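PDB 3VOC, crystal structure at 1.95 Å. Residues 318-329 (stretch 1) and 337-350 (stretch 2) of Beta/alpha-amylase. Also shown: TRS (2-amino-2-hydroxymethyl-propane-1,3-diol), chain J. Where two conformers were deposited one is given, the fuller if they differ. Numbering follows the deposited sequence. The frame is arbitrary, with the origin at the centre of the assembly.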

# COMPACT_ATOMS: atom_id res chain seq x y z
N ASP A 318 10.62 -5.16 3.83
CA ASP A 318 9.75 -5.76 4.83
C ASP A 318 8.31 -5.60 4.38
O ASP A 318 8.00 -4.70 3.60
N LEU A 319 7.44 -6.46 4.88
CA LEU A 319 6.04 -6.46 4.43
C LEU A 319 5.13 -5.97 5.54
O LEU A 319 5.16 -6.50 6.66
N THR A 320 4.32 -4.96 5.23
CA THR A 320 3.27 -4.52 6.14
C THR A 320 1.96 -5.08 5.60
O THR A 320 1.63 -4.94 4.41
N PHE A 321 1.22 -5.73 6.47
CA PHE A 321 -0.12 -6.16 6.12
C PHE A 321 -1.12 -5.54 7.08
O PHE A 321 -0.73 -4.97 8.10
N THR A 322 -2.40 -5.64 6.73
CA THR A 322 -3.45 -4.91 7.42
C THR A 322 -4.63 -5.84 7.70
O THR A 322 -4.56 -7.05 7.42
N CYS A 323 -5.71 -5.29 8.25
CA CYS A 323 -6.90 -6.05 8.68
C CYS A 323 -6.67 -6.96 9.88
O CYS A 323 -7.52 -7.81 10.18
N LEU A 324 -5.56 -6.76 10.59
CA LEU A 324 -5.25 -7.57 11.77
C LEU A 324 -6.33 -7.56 12.86
O LEU A 324 -6.40 -8.50 13.68
N GLU A 325 -7.16 -6.52 12.87
CA GLU A 325 -8.19 -6.38 13.90
C GLU A 325 -9.51 -7.08 13.58
O GLU A 325 -10.40 -7.18 14.46
N MET A 326 -9.66 -7.55 12.34
CA MET A 326 -10.95 -8.05 11.84
C MET A 326 -11.13 -9.55 11.98
O MET A 326 -10.16 -10.31 11.96
N SER A 327 -12.38 -9.98 12.11
CA SER A 327 -12.72 -11.40 12.21
C SER A 327 -13.28 -11.92 10.90
O SER A 327 -13.78 -11.14 10.08
N ASP A 328 -13.19 -13.23 10.70
CA ASP A 328 -13.80 -13.89 9.55
C ASP A 328 -15.31 -13.85 9.62
O ASP A 328 -15.90 -14.03 10.70
N SER A 329 -15.94 -13.63 8.48
CA SER A 329 -17.38 -13.75 8.39
C SER A 329 -17.71 -14.76 7.30
O SER A 329 -18.22 -15.86 7.59
N LEU A 337 -13.36 -12.58 4.54
CA LEU A 337 -12.61 -13.46 5.42
C LEU A 337 -11.23 -12.85 5.77
O LEU A 337 -10.20 -13.45 5.48
N PRO A 338 -11.23 -11.66 6.40
CA PRO A 338 -9.97 -10.95 6.65
C PRO A 338 -9.03 -11.68 7.59
O PRO A 338 -7.83 -11.55 7.45
N SER A 339 -9.57 -12.44 8.55
CA SER A 339 -8.71 -13.13 9.50
C SER A 339 -7.95 -14.27 8.82
O SER A 339 -6.75 -14.46 9.04
N THR A 340 -8.65 -15.04 7.98
CA THR A 340 -8.03 -16.04 7.10
C THR A 340 -7.00 -15.40 6.16
O THR A 340 -5.94 -15.96 5.92
N LEU A 341 -7.33 -14.24 5.60
CA LEU A 341 -6.41 -13.53 4.70
C LEU A 341 -5.10 -13.16 5.42
O LEU A 341 -4.00 -13.42 4.90
N VAL A 342 -5.24 -12.60 6.61
CA VAL A 342 -4.07 -12.30 7.44
C VAL A 342 -3.23 -13.57 7.68
O VAL A 342 -2.01 -13.54 7.53
N ASP A 343 -3.90 -14.67 8.05
CA ASP A 343 -3.18 -15.95 8.25
C ASP A 343 -2.44 -16.38 6.99
O ASP A 343 -1.28 -16.75 7.06
N THR A 344 -3.13 -16.31 5.85
CA THR A 344 -2.54 -16.70 4.56
C THR A 344 -1.27 -15.89 4.26
O THR A 344 -0.20 -16.47 4.07
N VAL A 345 -1.39 -14.57 4.25
CA VAL A 345 -0.28 -13.69 3.90
C VAL A 345 0.84 -13.84 4.91
O VAL A 345 2.02 -13.99 4.54
N SER A 346 0.47 -13.84 6.18
CA SER A 346 1.45 -13.97 7.27
C SER A 346 2.23 -15.29 7.22
O SER A 346 3.45 -15.29 7.38
N SER A 347 1.53 -16.40 7.01
CA SER A 347 2.17 -17.73 6.88
C SER A 347 3.16 -17.79 5.73
O SER A 347 4.26 -18.35 5.86
N ILE A 348 2.77 -17.23 4.59
CA ILE A 348 3.66 -17.19 3.43
C ILE A 348 4.90 -16.35 3.72
O ILE A 348 6.03 -16.80 3.49
N ALA A 349 4.70 -15.13 4.22
CA ALA A 349 5.83 -14.28 4.60
C ALA A 349 6.79 -14.99 5.58
O ALA A 349 8.01 -14.98 5.37
N ASN A 350 6.25 -15.62 6.62
CA ASN A 350 7.13 -16.33 7.58
C ASN A 350 7.86 -17.51 6.96
O ASN A 350 9.03 -17.73 7.25

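The strand of stretch 1 runs nearly antiparallel to the helix of stretch 2, their axes 10.0 Å apart at closest. Alternation sets the first rule: Leu-319 and Phe-321 point toward the helix, while Thr-320 between them is out of reach. Leu-319 (t, p) drops CD2 beside Val-345 CG1 (3.8 Å) and Ala-349 CB (4.1 Å). Phe-321, chi1 t, is the large knob. Val-345 CG2 sits over one ring face, 4.1 Å from the centroid, and Leu-341 CG meets the edge, 3.6 Å from Phe-321 CZ.

In the loop that follows, both sides contribute: Cys-323 and Met-326 point toward the helix, and Val-342 (t), set sideways, sends CG2 to 3.5 Å from the Thr-322 backbone O, and its CG1 meets Leu-324 CD1 at 4.0 Å; that leucine starts away, but its end returns. Pro-338 lodges its ring against the loop, CG 3.4 Å from Met-326 CB and 3.3 Å from Ser-327 O.

At the helix start, Asp-328 (m) turns its carboxylate to the first turn: OD1 accepts from Thr-340 N (2.9 Å) and weakly from Ser-339 N (2.9 Å), while OD2 accepts from Thr-340 OG1 (2.5 Å). A Tris molecule, probably from the crystallisation liquor, donates hydrogen bonds from O2 to Asp-328 OD2 (2.7 Å) and from O1 to Asp-343 OD2 (2.5 Å). A water accepts from Asp-328 N (3.1 Å) and shares a weak hydrogen bond with Ser-339 OG (3.4 Å).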

# COMPACT_ATOMS: atom_id res chain seq x y z
CB ASP A 318 9.96 -5.10 6.19
CG ASP A 318 11.31 -5.45 6.81
OD1 ASP A 318 12.09 -6.22 6.22
OD2 ASP A 318 11.59 -4.97 7.92
CB LEU A 319 5.62 -7.88 3.99
CG LEU A 319 4.13 -8.11 3.71
CD1 LEU A 319 3.74 -7.26 2.54
CD2 LEU A 319 3.86 -9.59 3.38
CB THR A 320 3.22 -2.98 6.23
OG1 THR A 320 4.43 -2.50 6.83
CG2 THR A 320 1.99 -2.50 7.05
CB PHE A 321 -0.23 -7.70 6.04
CG PHE A 321 -1.42 -8.17 5.25
CD1 PHE A 321 -1.52 -7.86 3.89
CD2 PHE A 321 -2.46 -8.87 5.86
CE1 PHE A 321 -2.65 -8.26 3.14
CE2 PHE A 321 -3.59 -9.28 5.12
CZ PHE A 321 -3.68 -8.97 3.77
CB THR A 322 -3.89 -3.69 6.57
OG1 THR A 322 -4.91 -2.97 7.25
CG2 THR A 322 -4.39 -4.12 5.20
CB CYS A 323 -7.52 -6.88 7.56
SG CYS A 323 -7.79 -5.99 6.09
CB LEU A 324 -3.89 -7.17 12.36
CG LEU A 324 -2.71 -7.98 11.84
CD1 LEU A 324 -2.43 -7.70 10.36
CD2 LEU A 324 -1.47 -7.66 12.67
CB GLU A 325 -8.45 -4.90 14.21
CG GLU A 325 -9.50 -4.19 13.33
CD GLU A 325 -9.02 -3.83 11.91
OE1 GLU A 325 -7.95 -4.30 11.46
OE2 GLU A 325 -9.75 -3.08 11.23
CB MET A 326 -11.12 -7.70 10.37
CG MET A 326 -11.44 -6.27 10.10
SD MET A 326 -11.75 -6.05 8.34
CE MET A 326 -11.80 -4.24 8.35
CB SER A 327 -13.74 -11.64 13.33
OG SER A 327 -13.23 -11.24 14.59
CB ASP A 328 -13.35 -15.34 9.47
CG ASP A 328 -12.01 -15.50 8.78
OD1 ASP A 328 -11.54 -14.53 8.16
OD2 ASP A 328 -11.43 -16.60 8.87
CB SER A 329 -18.05 -12.41 8.12
OG SER A 329 -19.41 -12.62 7.74
CB LEU A 337 -12.45 -14.85 4.78
CG LEU A 337 -13.73 -15.66 4.58
CD1 LEU A 337 -13.50 -16.82 3.61
CD2 LEU A 337 -14.28 -16.16 5.94
CB PRO A 338 -10.41 -9.61 7.28
CG PRO A 338 -11.79 -9.88 7.81
CD PRO A 338 -12.40 -10.88 6.86
CB SER A 339 -9.53 -13.63 10.70
OG SER A 339 -8.69 -14.26 11.63
CB THR A 340 -9.11 -16.79 6.29
OG1 THR A 340 -9.85 -17.66 7.18
CG2 THR A 340 -8.52 -17.62 5.13
CB LEU A 341 -7.08 -12.29 4.09
CG LEU A 341 -6.26 -11.39 3.17
CD1 LEU A 341 -5.76 -12.16 1.95
CD2 LEU A 341 -7.14 -10.19 2.75
CB VAL A 342 -4.45 -11.68 8.81
CG1 VAL A 342 -3.21 -11.58 9.72
CG2 VAL A 342 -5.11 -10.28 8.62
CB ASP A 343 -4.12 -17.07 8.70
CG ASP A 343 -4.72 -16.84 10.07
OD1 ASP A 343 -4.33 -15.86 10.76
OD2 ASP A 343 -5.60 -17.64 10.47
CB THR A 344 -3.55 -16.54 3.41
OG1 THR A 344 -4.65 -17.44 3.64
CG2 THR A 344 -2.90 -16.89 2.05
CB VAL A 345 -0.75 -12.21 3.79
CG1 VAL A 345 0.45 -11.24 3.78
CG2 VAL A 345 -1.64 -12.01 2.56
CB SER A 346 0.79 -13.78 8.65
OG SER A 346 0.21 -12.49 8.78
CB SER A 347 1.12 -18.82 6.65
OG SER A 347 0.42 -19.11 7.85
CB ILE A 348 2.94 -16.69 2.17
CG1 ILE A 348 1.80 -17.67 1.81
CG2 ILE A 348 3.95 -16.48 1.00
CD1 ILE A 348 0.83 -17.15 0.76
CB ALA A 349 5.33 -12.98 5.20
CB ASN A 350 6.38 -16.79 8.84
CG ASN A 350 6.11 -15.64 9.79
OD1 ASN A 350 6.80 -14.62 9.76
ND2 ASN A 350 5.09 -15.80 10.62
C TRS J . -9.65 -18.61 11.94
C1 TRS J . -8.83 -17.60 11.12
C2 TRS J . -10.71 -19.26 11.05
C3 TRS J . -8.80 -19.69 12.60
N TRS J . -10.31 -17.91 13.05
O1 TRS J . -7.68 -17.19 11.84
O2 TRS J . -11.77 -18.36 10.83
O3 TRS J . -8.12 -20.41 11.60
O HOH W 1 -11.79 -14.91 12.83